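PDB 4IAU: beta-gamma-crystallin from Geodia cydonium, which is of unknown function but binds calcium and belongs to the beta/gamma-crystallin family of Greek key proteins. Local coordinates for residues Q16-E21 against R74-V79. Numbering follows the deposited sequence.
Sequences QDFTSE and RSFRPV
E21 OE1 is gripped twice, by a water that donates to it from 2.8 Å and by the hydroxyl of Y47. The same water accepts from R77 NH1, its O 2.9 Å away and in the plane of the guanidinium, at the edge. E21 OE1 and R77 NH1 are 5.2 Å apart, too far for a direct salt bridge, so the water bridges them; their opposite charges probably still attract. R77 NH2 also bonds to the carbonyls of F94 and G96 and NE to Y42 OH, and the guanidinium makes a cation-pi contact with Y47. At the root of the two side chains, E21 CB packs 3.6 Å from R77 CB. The strands 15-18 and 75-78 belong to different sheets of one beta/gamma-crystallin Greek key domain, and the buried F18–F76 pair bridges them. Its edge-to-face geometry is clear from planes at 84° and ring centroids 4.9 Å apart. F76 CZ sits 3.6 Å above the F18 ring plane, over its centre. F76 CE2 meets F18 CG at 3.7 Å. Past the end of strand 15-18, the backbone of S20 and E21 runs against P78 CD, which is 3.7 Å from E21 N.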
ATOM      1  N   GLN A  16      16.273   2.825 -14.408  1.00  6.31           N
ATOM      2  CA  GLN A  16      15.004   3.214 -15.006  1.00  6.01           C
ATOM      3  C   GLN A  16      14.177   3.904 -13.950  1.00  5.90           C
ATOM      4  O   GLN A  16      14.199   3.529 -12.774  1.00  6.37           O
ATOM      5  CB  GLN A  16      14.262   1.975 -15.527  1.00  6.53           C
ATOM      6  CG  GLN A  16      13.055   2.322 -16.384  1.00  7.30           C
ATOM      7  CD  GLN A  16      12.423   1.152 -17.055  1.00  7.82           C
ATOM      8  OE1 GLN A  16      12.819   0.006 -16.860  1.00  8.79           O
ATOM      9  NE2 GLN A  16      11.405   1.417 -17.874  1.00  9.87           N
ATOM     10  N   ASP A  17      13.398   4.907 -14.399  1.00  6.39           N
ATOM     11  CA  ASP A  17      12.468   5.581 -13.513  1.00  6.24           C
ATOM     12  C   ASP A  17      11.043   5.097 -13.819  1.00  5.90           C
ATOM     13  O   ASP A  17      10.697   4.813 -14.940  1.00  7.52           O
ATOM     14  CB  ASP A  17      12.532   7.082 -13.711  1.00  7.60           C
ATOM     15  CG  ASP A  17      13.879   7.711 -13.383  1.00  9.18           C
ATOM     16  OD1 ASP A  17      14.682   7.080 -12.713  1.00  9.66           O
ATOM     17  OD2 ASP A  17      14.088   8.882 -13.866  1.00 12.98           O
ATOM     18  N   PHE A  18      10.229   5.037 -12.753  1.00  5.43           N
ATOM     19  CA  PHE A  18       8.847   4.626 -12.837  1.00  5.56           C
ATOM     20  C   PHE A  18       7.977   5.646 -12.135  1.00  5.42           C
ATOM     21  O   PHE A  18       8.345   6.210 -11.100  1.00  5.92           O
ATOM     22  CB  PHE A  18       8.673   3.277 -12.147  1.00  6.22           C
ATOM     23  CG  PHE A  18       9.482   2.178 -12.803  1.00  5.89           C
ATOM     24  CD1 PHE A  18      10.814   1.984 -12.419  1.00  6.57           C
ATOM     25  CD2 PHE A  18       8.936   1.384 -13.789  1.00  6.71           C
ATOM     26  CE1 PHE A  18      11.596   1.010 -13.029  1.00  7.22           C
ATOM     27  CE2 PHE A  18       9.714   0.395 -14.394  1.00  6.87           C
ATOM     28  CZ  PHE A  18      11.032   0.225 -14.027  1.00  7.33           C
ATOM     29  N   THR A  19       6.757   5.844 -12.685  1.00  6.11           N
ATOM     30  CA  THR A  19       5.798   6.794 -12.150  1.00  6.33           C
ATOM     31  C   THR A  19       4.442   6.141 -11.946  1.00  6.39           C
ATOM     32  O   THR A  19       3.489   6.831 -11.586  1.00  8.45           O
ATOM     33  CB  THR A  19       5.623   7.998 -13.075  1.00  7.81           C
ATOM     34  OG1 THR A  19       5.198   7.555 -14.355  1.00  9.98           O
ATOM     35  CG2 THR A  19       6.964   8.720 -13.247  1.00  9.80           C
ATOM     36  N   SER A  20       4.309   4.841 -12.166  1.00  6.07           N
ATOM     37  CA  SER A  20       3.046   4.156 -12.036  1.00  6.05           C
ATOM     38  C   SER A  20       3.263   2.738 -11.574  1.00  6.14           C
ATOM     39  O   SER A  20       4.384   2.221 -11.608  1.00  6.53           O
ATOM     40  CB  SER A  20       2.280   4.198 -13.357  1.00  7.92           C
ATOM     41  OG  SER A  20       2.968   3.411 -14.296  1.00  9.73           O
ATOM     42  N   GLU A  21       2.193   2.067 -11.195  1.00  6.52           N
ATOM     43  CA  GLU A  21       2.267   0.716 -10.665  1.00  6.26           C
ATOM     44  C   GLU A  21       2.784  -0.273 -11.701  1.00  6.35           C
ATOM     45  O   GLU A  21       2.450  -0.191 -12.877  1.00  7.38           O
ATOM     46  CB  GLU A  21       0.912   0.256 -10.114  1.00  7.02           C
ATOM     47  CG  GLU A  21      -0.150  -0.068 -11.152  1.00  7.70           C
ATOM     48  CD  GLU A  21      -1.419  -0.586 -10.531  1.00  8.85           C
ATOM     49  OE1 GLU A  21      -1.369  -1.746 -10.038  1.00  8.91           O
ATOM     50  OE2 GLU A  21      -2.412   0.136 -10.433  1.00 12.78           O
ATOM     51  N   ARG A  74       9.467  -8.243  -7.687  1.00  5.35           N
ATOM     52  CA  ARG A  74       8.684  -8.732  -8.824  1.00  5.12           C
ATOM     53  C   ARG A  74       7.453  -7.882  -9.078  1.00  4.89           C
ATOM     54  O   ARG A  74       6.780  -8.100 -10.100  1.00  6.39           O
ATOM     55  CB  ARG A  74       8.337 -10.215  -8.674  1.00  5.97           C
ATOM     56  CG  ARG A  74       9.525 -11.155  -8.840  1.00  7.40           C
ATOM     57  CD  ARG A  74       9.780 -11.539 -10.294  1.00  7.92           C
ATOM     58  NE  ARG A  74      10.342 -10.502 -11.123  1.00  7.73           N
ATOM     59  CZ  ARG A  74      11.632 -10.287 -11.286  1.00  7.76           C
ATOM     60  NH1 ARG A  74      12.522 -10.927 -10.586  1.00  8.82           N
ATOM     61  NH2 ARG A  74      12.042  -9.366 -12.163  1.00  9.33           N
ATOM     62  N   SER A  75       7.148  -6.914  -8.231  1.00  4.96           N
ATOM     63  CA  SER A  75       6.114  -5.938  -8.466  1.00  5.14           C
ATOM     64  C   SER A  75       6.338  -4.793  -7.493  1.00  4.73           C
ATOM     65  O   SER A  75       7.007  -4.947  -6.471  1.00  4.80           O
ATOM     66  CB  SER A  75       4.695  -6.516  -8.328  1.00  5.34           C
ATOM     67  OG  SER A  75       4.443  -7.050  -7.044  1.00  5.27           O
ATOM     68  N   PHE A  76       5.741  -3.626  -7.799  1.00  4.59           N
ATOM     69  CA  PHE A  76       5.882  -2.465  -6.928  1.00  4.59           C
ATOM     70  C   PHE A  76       4.869  -1.445  -7.376  1.00  4.35           C
ATOM     71  O   PHE A  76       4.432  -1.417  -8.535  1.00  5.21           O
ATOM     72  CB  PHE A  76       7.323  -1.919  -6.924  1.00  4.87           C
ATOM     73  CG  PHE A  76       7.907  -1.580  -8.280  1.00  5.17           C
ATOM     74  CD1 PHE A  76       8.555  -2.556  -9.007  1.00  5.77           C
ATOM     75  CD2 PHE A  76       7.817  -0.311  -8.822  1.00  5.82           C
ATOM     76  CE1 PHE A  76       9.120  -2.237 -10.246  1.00  6.59           C
ATOM     77  CE2 PHE A  76       8.374  -0.025 -10.037  1.00  7.00           C
ATOM     78  CZ  PHE A  76       9.030  -0.982 -10.767  1.00  6.71           C
ATOM     79  N   ARG A  77       4.487  -0.554  -6.438  1.00  4.66           N
ATOM     80  CA  ARG A  77       3.449   0.417  -6.760  1.00  4.87           C
ATOM     81  C   ARG A  77       3.519   1.600  -5.822  1.00  4.58           C
ATOM     82  O   ARG A  77       3.951   1.473  -4.667  1.00  5.02           O
ATOM     83  CB  ARG A  77       2.037  -0.216  -6.710  1.00  5.33           C
ATOM     84  CG  ARG A  77       1.724  -0.863  -5.352  1.00  5.51           C
ATOM     85  CD  ARG A  77       0.317  -1.454  -5.380  1.00  5.37           C
ATOM     86  NE  ARG A  77       0.101  -2.310  -4.231  1.00  5.40           N
ATOM     87  CZ  ARG A  77      -0.955  -3.121  -4.102  1.00  5.25           C
ATOM     88  NH1 ARG A  77      -1.918  -3.107  -5.030  1.00  5.55           N
ATOM     89  NH2 ARG A  77      -1.062  -3.931  -3.076  1.00  5.48           N
ATOM     90  N   PRO A  78       3.045   2.759  -6.265  1.00  4.72           N
ATOM     91  CA  PRO A  78       2.963   3.920  -5.400  1.00  5.08           C
ATOM     92  C   PRO A  78       1.745   3.812  -4.489  1.00  5.34           C
ATOM     93  O   PRO A  78       0.769   3.129  -4.755  1.00  6.09           O
ATOM     94  CB  PRO A  78       2.826   5.082  -6.400  1.00  6.09           C
ATOM     95  CG  PRO A  78       2.049   4.461  -7.563  1.00  6.30           C
ATOM     96  CD  PRO A  78       2.569   3.067  -7.652  1.00  5.67           C
ATOM     97  N   VAL A  79       1.813   4.576  -3.391  1.00  5.72           N
ATOM     98  CA  VAL A  79       0.694   4.738  -2.506  1.00  5.93           C
ATOM     99  C   VAL A  79       0.011   6.039  -2.928  1.00  5.79           C
ATOM    100  O   VAL A  79       0.443   7.144  -2.599  1.00  6.98           O
ATOM    101  CB  VAL A  79       1.111   4.765  -1.035  1.00  6.77           C
ATOM    102  CG1 VAL A  79      -0.109   4.891  -0.124  1.00  8.21           C
ATOM    103  CG2 VAL A  79       1.927   3.501  -0.670  1.00  7.41           C
TER
HETATM  104  O   HOH W   1      -2.552  -1.771  -7.533  1.00  7.67           O